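Local structure of epoxide hydrolase (Aspergillus niger, 3G02) at residues A[8-16]-A[177-185]; A[101-112]-A[138-146]. The protein probably hydrolyses epoxides to vicinal diols, as an alpha/beta-hydrolase-fold epoxide hydrolase obtained by directed evolution toward enantioselectivity. The protein carries 9 engineered substitutions. One frame throughout, in Å; residues are numbered along the deposited sequence.

Contact 1 (A[8-16]-A[177-185]); sequences KFPSSASIS and LMKDLGFGS
One face of the F9 ring is covered by L181 CD2, which sits 3.9 Å from the ring centroid and 21° off the normal, a CH-pi contact shifted toward the rim beside CE2 and CZ. F88 meets the same ring edge-to-face from outside the pair. The F183 ring has the carbonyl oxygen of L181 over one face, 3.7 Å above its plane, while P10 CG comes in obliquely, 3.6 Å from F183 CZ. I15 crosses the D180 side chain at about a right angle: I15 CG2 rests on D180 CB at 3.6 Å, and CG1, swung between its own backbone N and carbonyl carbon (chi1 56°), lies against D180 O. That oxygen is the main polar link. S14 N donates to D180 O at 2.9 Å, and the longer approach of I15 N is weak. S12 OG gives its proton to G182 O, 2.9 Å away. Two waters extend the link from S14 OG, one to K179 O and one, weakly, to D180 OD1, whose stronger partner is Q176. L181 O is buried with no hydrogen-bond partner, hemmed in by P10, A13 and the F183 ring. G182 has positive phi (102°), and its N bonds back to K179 O. The N-terminal loop, with its type I turn P10-A13, thus packs on the Schellman motif that ends helix 167-180 of the alpha/beta hydrolase fold.

Contact 2 (A[101-112]-A[138-146]); sequences ALFSEREDAVPI and PETLPFHLV
A101 and L102 pair antiparallel with V146 and L145 on one side of strand 143-148, and strand 110-112 runs parallel to it on the other; the latter two strands belong to a beta-alpha-beta unit of the alpha/beta hydrolase sheet. L102 and L145 exchange two 2.8 Å bonds, L102 N to L145 O and L145 N to L102 O. F103 then turns the edge of its ring to H144 ND1. S104 OG points opposite its own backbone N (chi1 180°), which lets it donate to L141 O at 2.6 Å while accepting from R106 N, an ST turn. E105 N donates to P138 O; the E105 carboxylate runs alongside that of E139, a close pair of like charges, and E139 OE1 bonds to T137. R106 lays CG and CD along E139 O, with D108 OD2 over one face of its guanidinium. A109 CB lies over one face of the H144 imidazole in a CH-pi contact, 3.8 Å from the centroid. V110 N donates to P142 O, and H144 N returns to V110 O. I112 CD1 covers one face of the F143 ring and P142 CG the opposite one. At the imidazole edge are two in-plane waters; the nearer lies 2.9 Å from H144 NE2 and donates to R106 O.

In the fold
The centres of contacts 1 and 2 lie about 12 Å apart, on the same side of the chain's centre and away from the predicted catalytic residues. Along the sequence, 8-16 comes first, then 101-112 and 138-146, and finally 177-185, so contact 1 closes a long excursion of the chain that contains all of contact 2. Strand 143-148 leads on to helix 167-180, whose C-terminal end packs against the sheet: M178 touches P111, and F183, just past the helix, lies on P111 and meets the H144 ring. F9 of the N-terminal loop meets F103. That loop thereby packs on both the helix end, at L181 and F183, and the sheet side, at F103 and H144.

Contact 1 (A[8-16]-A[177-185])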
loop_
_atom_site.group_PDB
_atom_site.type_symbol
_atom_site.label_atom_id
_atom_site.label_comp_id
_atom_site.label_asym_id
_atom_site.label_seq_id
_atom_site.Cartn_x
_atom_site.Cartn_y
_atom_site.Cartn_z
ATOM N N LYS A 8 -29.183 24.944 19.061
ATOM C CA LYS A 8 -30.513 24.475 19.437
ATOM C C LYS A 8 -31.045 23.488 18.398
ATOM O O LYS A 8 -31.185 23.827 17.223
ATOM C CB LYS A 8 -31.469 25.663 19.606
ATOM C CG LYS A 8 -32.884 25.283 20.024
ATOM C CD LYS A 8 -33.796 26.500 20.038
ATOM C CE LYS A 8 -35.258 26.089 19.942
ATOM N NZ LYS A 8 -36.151 27.267 19.744
ATOM N N PHE A 9 -31.337 22.266 18.840
ATOM C CA PHE A 9 -31.925 21.250 17.971
ATOM C C PHE A 9 -33.264 21.725 17.413
ATOM O O PHE A 9 -33.983 22.468 18.096
ATOM C CB PHE A 9 -32.133 19.943 18.744
ATOM C CG PHE A 9 -30.933 19.023 18.753
ATOM C CD1 PHE A 9 -29.638 19.514 18.584
ATOM C CD2 PHE A 9 -31.106 17.661 18.970
ATOM C CE1 PHE A 9 -28.539 18.657 18.604
ATOM C CE2 PHE A 9 -30.019 16.799 18.998
ATOM C CZ PHE A 9 -28.730 17.295 18.812
ATOM N N PRO A 10 -33.607 21.306 16.178
ATOM C CA PRO A 10 -34.922 21.620 15.615
ATOM C C PRO A 10 -36.043 21.097 16.509
ATOM O O PRO A 10 -35.858 20.101 17.216
ATOM C CB PRO A 10 -34.919 20.870 14.281
ATOM C CG PRO A 10 -33.475 20.737 13.936
ATOM C CD PRO A 10 -32.786 20.523 15.235
ATOM N N SER A 11 -37.187 21.774 16.485
ATOM C CA SER A 11 -38.331 21.394 17.317
ATOM C C SER A 11 -38.835 19.985 17.008
ATOM O O SER A 11 -39.379 19.309 17.884
ATOM C CB SER A 11 -39.474 22.400 17.158
ATOM O OG SER A 11 -39.989 22.377 15.838
ATOM N N SER A 12 -38.646 19.552 15.762
ATOM C CA SER A 12 -39.090 18.234 15.298
ATOM C C SER A 12 -38.109 17.101 15.632
ATOM O O SER A 12 -38.404 15.930 15.379
ATOM C CB SER A 12 -39.372 18.269 13.793
ATOM O OG SER A 12 -38.245 18.751 13.074
ATOM N N ALA A 13 -36.950 17.449 16.190
ATOM C CA ALA A 13 -35.954 16.451 16.586
ATOM C C ALA A 13 -36.499 15.530 17.672
ATOM O O ALA A 13 -37.117 15.990 18.639
ATOM C CB ALA A 13 -34.668 17.124 17.057
ATOM N N SER A 14 -36.273 14.231 17.501
ATOM C CA SER A 14 -36.713 13.243 18.477
ATOM C C SER A 14 -35.641 12.964 19.524
ATOM O O SER A 14 -35.964 12.656 20.670
ATOM C CB SER A 14 -37.150 11.947 17.786
ATOM O OG SER A 14 -36.137 11.430 16.941
ATOM N N ILE A 15 -34.371 13.087 19.131
ATOM C CA ILE A 15 -33.246 12.808 20.030
ATOM C C ILE A 15 -32.855 13.990 20.918
ATOM O O ILE A 15 -33.197 15.142 20.634
ATOM C CB ILE A 15 -31.992 12.304 19.261
ATOM C CG1 ILE A 15 -31.581 13.302 18.168
ATOM C CG2 ILE A 15 -32.244 10.913 18.693
ATOM C CD1 ILE A 15 -30.130 13.177 17.718
ATOM N N SER A 16 -32.132 13.680 21.992
ATOM C CA SER A 16 -31.662 14.670 22.951
ATOM C C SER A 16 -30.305 15.226 22.528
ATOM O O SER A 16 -29.450 14.467 22.065
ATOM C CB SER A 16 -31.545 14.029 24.335
ATOM O OG SER A 16 -31.212 14.994 25.314
ATOM N N LEU A 177 -29.665 9.571 11.224
ATOM C CA LEU A 177 -29.249 10.787 11.908
ATOM C C LEU A 177 -30.155 11.952 11.529
ATOM O O LEU A 177 -30.637 12.672 12.404
ATOM C CB LEU A 177 -27.787 11.120 11.584
ATOM C CG LEU A 177 -27.265 12.470 12.091
ATOM C CD1 LEU A 177 -27.250 12.542 13.612
ATOM C CD2 LEU A 177 -25.876 12.742 11.524
ATOM N N MET A 178 -30.384 12.124 10.228
ATOM C CA MET A 178 -31.222 13.219 9.740
ATOM C C MET A 178 -32.662 13.087 10.235
ATOM O O MET A 178 -33.281 14.081 10.614
ATOM C CB MET A 178 -31.158 13.327 8.214
ATOM C CG MET A 178 -29.778 13.726 7.673
ATOM S SD MET A 178 -29.165 15.269 8.375
ATOM C CE MET A 178 -29.832 16.469 7.224
ATOM N N LYS A 179 -33.178 11.859 10.262
ATOM C CA LYS A 179 -34.515 11.611 10.809
ATOM C C LYS A 179 -34.582 11.930 12.303
ATOM O O LYS A 179 -35.529 12.577 12.772
ATOM C CB LYS A 179 -34.952 10.170 10.535
ATOM C CG LYS A 179 -35.352 9.933 9.097
ATOM C CD LYS A 179 -35.569 8.461 8.794
ATOM C CE LYS A 179 -36.131 8.283 7.393
ATOM N NZ LYS A 179 -36.046 6.869 6.918
ATOM N N ASP A 180 -33.568 11.487 13.044
ATOM C CA ASP A 180 -33.458 11.759 14.478
ATOM C C ASP A 180 -33.438 13.250 14.800
ATOM O O ASP A 180 -33.966 13.675 15.831
ATOM C CB ASP A 180 -32.203 11.099 15.052
ATOM C CG ASP A 180 -32.340 9.596 15.196
ATOM O OD1 ASP A 180 -33.412 9.045 14.867
ATOM O OD2 ASP A 180 -31.355 8.963 15.627
ATOM N N LEU A 181 -32.820 14.033 13.917
ATOM C CA LEU A 181 -32.719 15.479 14.102
ATOM C C LEU A 181 -33.977 16.211 13.641
ATOM O O LEU A 181 -34.054 17.438 13.743
ATOM C CB LEU A 181 -31.477 16.031 13.391
ATOM C CG LEU A 181 -30.125 15.653 14.001
ATOM C CD1 LEU A 181 -28.994 16.065 13.069
ATOM C CD2 LEU A 181 -29.944 16.276 15.377
ATOM N N GLY A 182 -34.946 15.449 13.132
ATOM C CA GLY A 182 -36.267 15.971 12.769
ATOM C C GLY A 182 -36.501 16.208 11.292
ATOM O O GLY A 182 -37.430 16.932 10.912
ATOM N N PHE A 183 -35.678 15.595 10.445
ATOM C CA PHE A 183 -35.726 15.884 9.015
ATOM C C PHE A 183 -36.323 14.762 8.158
ATOM O O PHE A 183 -36.042 14.667 6.963
ATOM C CB PHE A 183 -34.338 16.293 8.502
ATOM C CG PHE A 183 -33.657 17.341 9.344
ATOM C CD1 PHE A 183 -34.343 18.482 9.774
ATOM C CD2 PHE A 183 -32.316 17.199 9.688
ATOM C CE1 PHE A 183 -33.702 19.452 10.544
ATOM C CE2 PHE A 183 -31.665 18.163 10.456
ATOM C CZ PHE A 183 -32.356 19.292 10.885
ATOM N N GLY A 184 -37.170 13.937 8.772
ATOM C CA GLY A 184 -37.877 12.869 8.065
ATOM C C GLY A 184 -38.708 13.339 6.879
ATOM O O GLY A 184 -38.897 12.593 5.919
ATOM N N SER A 185 -39.194 14.578 6.948
ATOM C CA SER A 185 -39.986 15.175 5.870
ATOM C C SER A 185 -39.153 15.565 4.648
ATOM O O SER A 185 -39.705 15.821 3.577
ATOM C CB SER A 185 -40.767 16.388 6.380
ATOM O OG SER A 185 -39.898 17.405 6.846
HETATM O O HOH W 1 -35.493 8.915 17.473
HETATM O O HOH W 2 -37.332 11.556 14.481
#

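Contact 2 (A[101-112]-A[138-146])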
loop_
_atom_site.group_PDB
_atom_site.type_symbol
_atom_site.label_atom_id
_atom_site.label_comp_id
_atom_site.label_asym_id
_atom_site.label_seq_id
_atom_site.Cartn_x
_atom_site.Cartn_y
_atom_site.Cartn_z
ATOM N N ALA A 101 -22.615 20.902 13.679
ATOM C CA ALA A 101 -23.825 21.451 13.080
ATOM C C ALA A 101 -23.972 22.944 13.284
ATOM O O ALA A 101 -23.516 23.488 14.284
ATOM C CB ALA A 101 -25.062 20.744 13.630
ATOM N N LEU A 102 -24.616 23.587 12.314
ATOM C CA LEU A 102 -25.228 24.888 12.535
ATOM C C LEU A 102 -26.717 24.695 12.319
ATOM O O LEU A 102 -27.156 24.413 11.204
ATOM C CB LEU A 102 -24.693 25.948 11.569
ATOM C CG LEU A 102 -23.240 26.409 11.713
ATOM C CD1 LEU A 102 -22.941 27.431 10.624
ATOM C CD2 LEU A 102 -22.937 26.995 13.086
ATOM N N PHE A 103 -27.483 24.812 13.401
ATOM C CA PHE A 103 -28.932 24.709 13.320
ATOM C C PHE A 103 -29.579 26.082 13.241
ATOM O O PHE A 103 -29.254 26.980 14.017
ATOM C CB PHE A 103 -29.498 23.945 14.518
ATOM C CG PHE A 103 -29.149 22.484 14.530
ATOM C CD1 PHE A 103 -29.645 21.627 13.553
ATOM C CD2 PHE A 103 -28.333 21.968 15.528
ATOM C CE1 PHE A 103 -29.322 20.271 13.565
ATOM C CE2 PHE A 103 -28.007 20.613 15.551
ATOM C CZ PHE A 103 -28.505 19.767 14.571
ATOM N N SER A 104 -30.490 26.229 12.290
ATOM C CA SER A 104 -31.282 27.442 12.179
ATOM C C SER A 104 -32.402 27.440 13.214
ATOM O O SER A 104 -32.832 26.377 13.674
ATOM C CB SER A 104 -31.866 27.550 10.777
ATOM O OG SER A 104 -32.650 28.725 10.639
ATOM N N GLU A 105 -32.855 28.633 13.587
ATOM C CA GLU A 105 -34.040 28.780 14.432
ATOM C C GLU A 105 -35.295 28.930 13.566
ATOM O O GLU A 105 -36.411 28.994 14.087
ATOM C CB GLU A 105 -33.891 29.970 15.385
ATOM C CG GLU A 105 -32.980 29.709 16.584
ATOM C CD GLU A 105 -32.687 30.961 17.400
ATOM O OE1 GLU A 105 -33.443 31.953 17.289
ATOM O OE2 GLU A 105 -31.697 30.953 18.164
ATOM N N ARG A 106 -35.103 28.978 12.247
ATOM C CA ARG A 106 -36.207 29.068 11.295
ATOM C C ARG A 106 -36.891 27.721 11.101
ATOM O O ARG A 106 -36.228 26.689 10.962
ATOM C CB ARG A 106 -35.731 29.595 9.937
ATOM C CG ARG A 106 -35.244 31.031 9.948
ATOM C CD ARG A 106 -35.883 31.847 8.826
ATOM N NE ARG A 106 -35.418 31.470 7.493
ATOM C CZ ARG A 106 -35.991 31.863 6.356
ATOM N NH1 ARG A 106 -37.067 32.645 6.376
ATOM N NH2 ARG A 106 -35.493 31.469 5.190
ATOM N N GLU A 107 -38.222 27.738 11.077
ATOM C CA GLU A 107 -39.005 26.525 10.855
ATOM C C GLU A 107 -38.990 26.085 9.385
ATOM O O GLU A 107 -39.222 24.913 9.079
ATOM C CB GLU A 107 -40.443 26.716 11.358
ATOM C CG GLU A 107 -41.217 25.417 11.614
ATOM C CD GLU A 107 -40.636 24.569 12.745
ATOM O OE1 GLU A 107 -40.727 23.326 12.651
ATOM O OE2 GLU A 107 -40.094 25.134 13.724
ATOM N N ASP A 108 -38.702 27.022 8.482
ATOM C CA ASP A 108 -38.653 26.728 7.046
ATOM C C ASP A 108 -37.246 26.376 6.536
ATOM O O ASP A 108 -37.038 26.229 5.326
ATOM C CB ASP A 108 -39.256 27.884 6.228
ATOM C CG ASP A 108 -38.461 29.180 6.349
ATOM O OD1 ASP A 108 -38.635 30.058 5.477
ATOM O OD2 ASP A 108 -37.670 29.333 7.305
ATOM N N ALA A 109 -36.298 26.231 7.463
ATOM C CA ALA A 109 -34.892 25.980 7.119
ATOM C C ALA A 109 -34.701 24.650 6.398
ATOM O O ALA A 109 -35.261 23.632 6.806
ATOM C CB ALA A 109 -34.021 26.041 8.359
ATOM N N VAL A 110 -33.912 24.671 5.326
ATOM C CA VAL A 110 -33.641 23.471 4.535
ATOM C C VAL A 110 -32.576 22.612 5.225
ATOM O O VAL A 110 -31.460 23.077 5.456
ATOM C CB VAL A 110 -33.161 23.813 3.100
ATOM C CG1 VAL A 110 -33.033 22.544 2.261
ATOM C CG2 VAL A 110 -34.101 24.808 2.427
ATOM N N PRO A 111 -32.917 21.355 5.566
ATOM C CA PRO A 111 -31.917 20.470 6.168
ATOM C C PRO A 111 -30.917 19.937 5.145
ATOM O O PRO A 111 -31.311 19.374 4.123
ATOM C CB PRO A 111 -32.756 19.310 6.718
ATOM C CG PRO A 111 -34.210 19.763 6.594
ATOM C CD PRO A 111 -34.228 20.691 5.445
ATOM N N ILE A 112 -29.629 20.129 5.423
ATOM C CA ILE A 112 -28.569 19.614 4.558
ATOM C C ILE A 112 -27.557 18.855 5.410
ATOM O O ILE A 112 -27.133 19.346 6.454
ATOM C CB ILE A 112 -27.827 20.746 3.781
ATOM C CG1 ILE A 112 -28.813 21.682 3.069
ATOM C CG2 ILE A 112 -26.850 20.152 2.758
ATOM C CD1 ILE A 112 -28.173 22.958 2.535
ATOM N N PRO A 138 -28.755 32.752 13.829
ATOM C CA PRO A 138 -29.677 31.607 13.892
ATOM C C PRO A 138 -31.083 31.946 13.390
ATOM O O PRO A 138 -31.774 31.081 12.846
ATOM C CB PRO A 138 -29.698 31.260 15.383
ATOM C CG PRO A 138 -28.370 31.721 15.886
ATOM C CD PRO A 138 -28.111 33.001 15.134
ATOM N N GLU A 139 -31.477 33.209 13.547
ATOM C CA GLU A 139 -32.780 33.694 13.095
ATOM C C GLU A 139 -32.887 33.792 11.567
ATOM O O GLU A 139 -33.977 33.670 11.009
ATOM C CB GLU A 139 -33.092 35.060 13.732
ATOM C CG GLU A 139 -33.190 35.064 15.268
ATOM C CD GLU A 139 -31.874 35.391 15.973
ATOM O OE1 GLU A 139 -30.801 35.313 15.340
ATOM O OE2 GLU A 139 -31.911 35.729 17.177
ATOM N N THR A 140 -31.761 34.009 10.889
ATOM C CA THR A 140 -31.775 34.230 9.440
ATOM C C THR A 140 -31.196 33.092 8.586
ATOM O O THR A 140 -31.425 33.056 7.373
ATOM C CB THR A 140 -31.084 35.562 9.055
ATOM O OG1 THR A 140 -29.705 35.519 9.433
ATOM C CG2 THR A 140 -31.753 36.737 9.758
ATOM N N LEU A 141 -30.458 32.183 9.221
ATOM C CA LEU A 141 -29.840 31.053 8.528
ATOM C C LEU A 141 -30.894 30.256 7.755
ATOM O O LEU A 141 -31.850 29.756 8.352
ATOM C CB LEU A 141 -29.099 30.156 9.529
ATOM C CG LEU A 141 -28.146 29.075 9.002
ATOM C CD1 LEU A 141 -26.911 29.682 8.333
ATOM C CD2 LEU A 141 -27.729 28.164 10.144
ATOM N N PRO A 142 -30.736 30.157 6.421
ATOM C CA PRO A 142 -31.741 29.493 5.581
ATOM C C PRO A 142 -31.685 27.969 5.608
ATOM O O PRO A 142 -32.628 27.317 5.160
ATOM C CB PRO A 142 -31.419 30.012 4.179
ATOM C CG PRO A 142 -29.956 30.270 4.209
ATOM C CD PRO A 142 -29.612 30.675 5.613
ATOM N N PHE A 143 -30.579 27.416 6.103
ATOM C CA PHE A 143 -30.378 25.970 6.097
ATOM C C PHE A 143 -30.051 25.457 7.488
ATOM O O PHE A 143 -29.565 26.201 8.339
ATOM C CB PHE A 143 -29.212 25.577 5.173
ATOM C CG PHE A 143 -29.231 26.236 3.818
ATOM C CD1 PHE A 143 -30.400 26.309 3.063
ATOM C CD2 PHE A 143 -28.053 26.741 3.272
ATOM C CE1 PHE A 143 -30.403 26.910 1.801
ATOM C CE2 PHE A 143 -28.046 27.334 2.014
ATOM C CZ PHE A 143 -29.226 27.418 1.274
ATOM N N HIS A 144 -30.331 24.175 7.720
ATOM C CA HIS A 144 -29.689 23.445 8.804
ATOM C C HIS A 144 -28.487 22.767 8.170
ATOM O O HIS A 144 -28.625 22.110 7.137
ATOM C CB HIS A 144 -30.615 22.379 9.392
ATOM C CG HIS A 144 -31.815 22.929 10.097
ATOM N ND1 HIS A 144 -31.724 23.680 11.249
ATOM C CD2 HIS A 144 -33.137 22.805 9.831
ATOM C CE1 HIS A 144 -32.938 24.012 11.651
ATOM N NE2 HIS A 144 -33.812 23.489 10.811
ATOM N N LEU A 145 -27.315 22.944 8.771
ATOM C CA LEU A 145 -26.093 22.360 8.226
ATOM C C LEU A 145 -25.551 21.321 9.192
ATOM O O LEU A 145 -25.039 21.659 10.260
ATOM C CB LEU A 145 -25.060 23.450 7.923
ATOM C CG LEU A 145 -25.545 24.509 6.926
ATOM C CD1 LEU A 145 -24.809 25.816 7.137
ATOM C CD2 LEU A 145 -25.438 24.025 5.488
ATOM N N VAL A 146 -25.695 20.053 8.810
ATOM C CA VAL A 146 -25.255 18.927 9.627
ATOM C C VAL A 146 -24.040 18.283 8.965
ATOM O O VAL A 146 -24.087 17.925 7.786
ATOM C CB VAL A 146 -26.382 17.874 9.785
ATOM C CG1 VAL A 146 -25.945 16.731 10.704
ATOM C CG2 VAL A 146 -27.666 18.524 10.318
HETATM O O HOH W 3 -36.397 24.134 11.914
HETATM O O HOH W 4 -34.687 28.778 3.920
HETATM O O HOH W 5 -36.496 22.948 9.080
#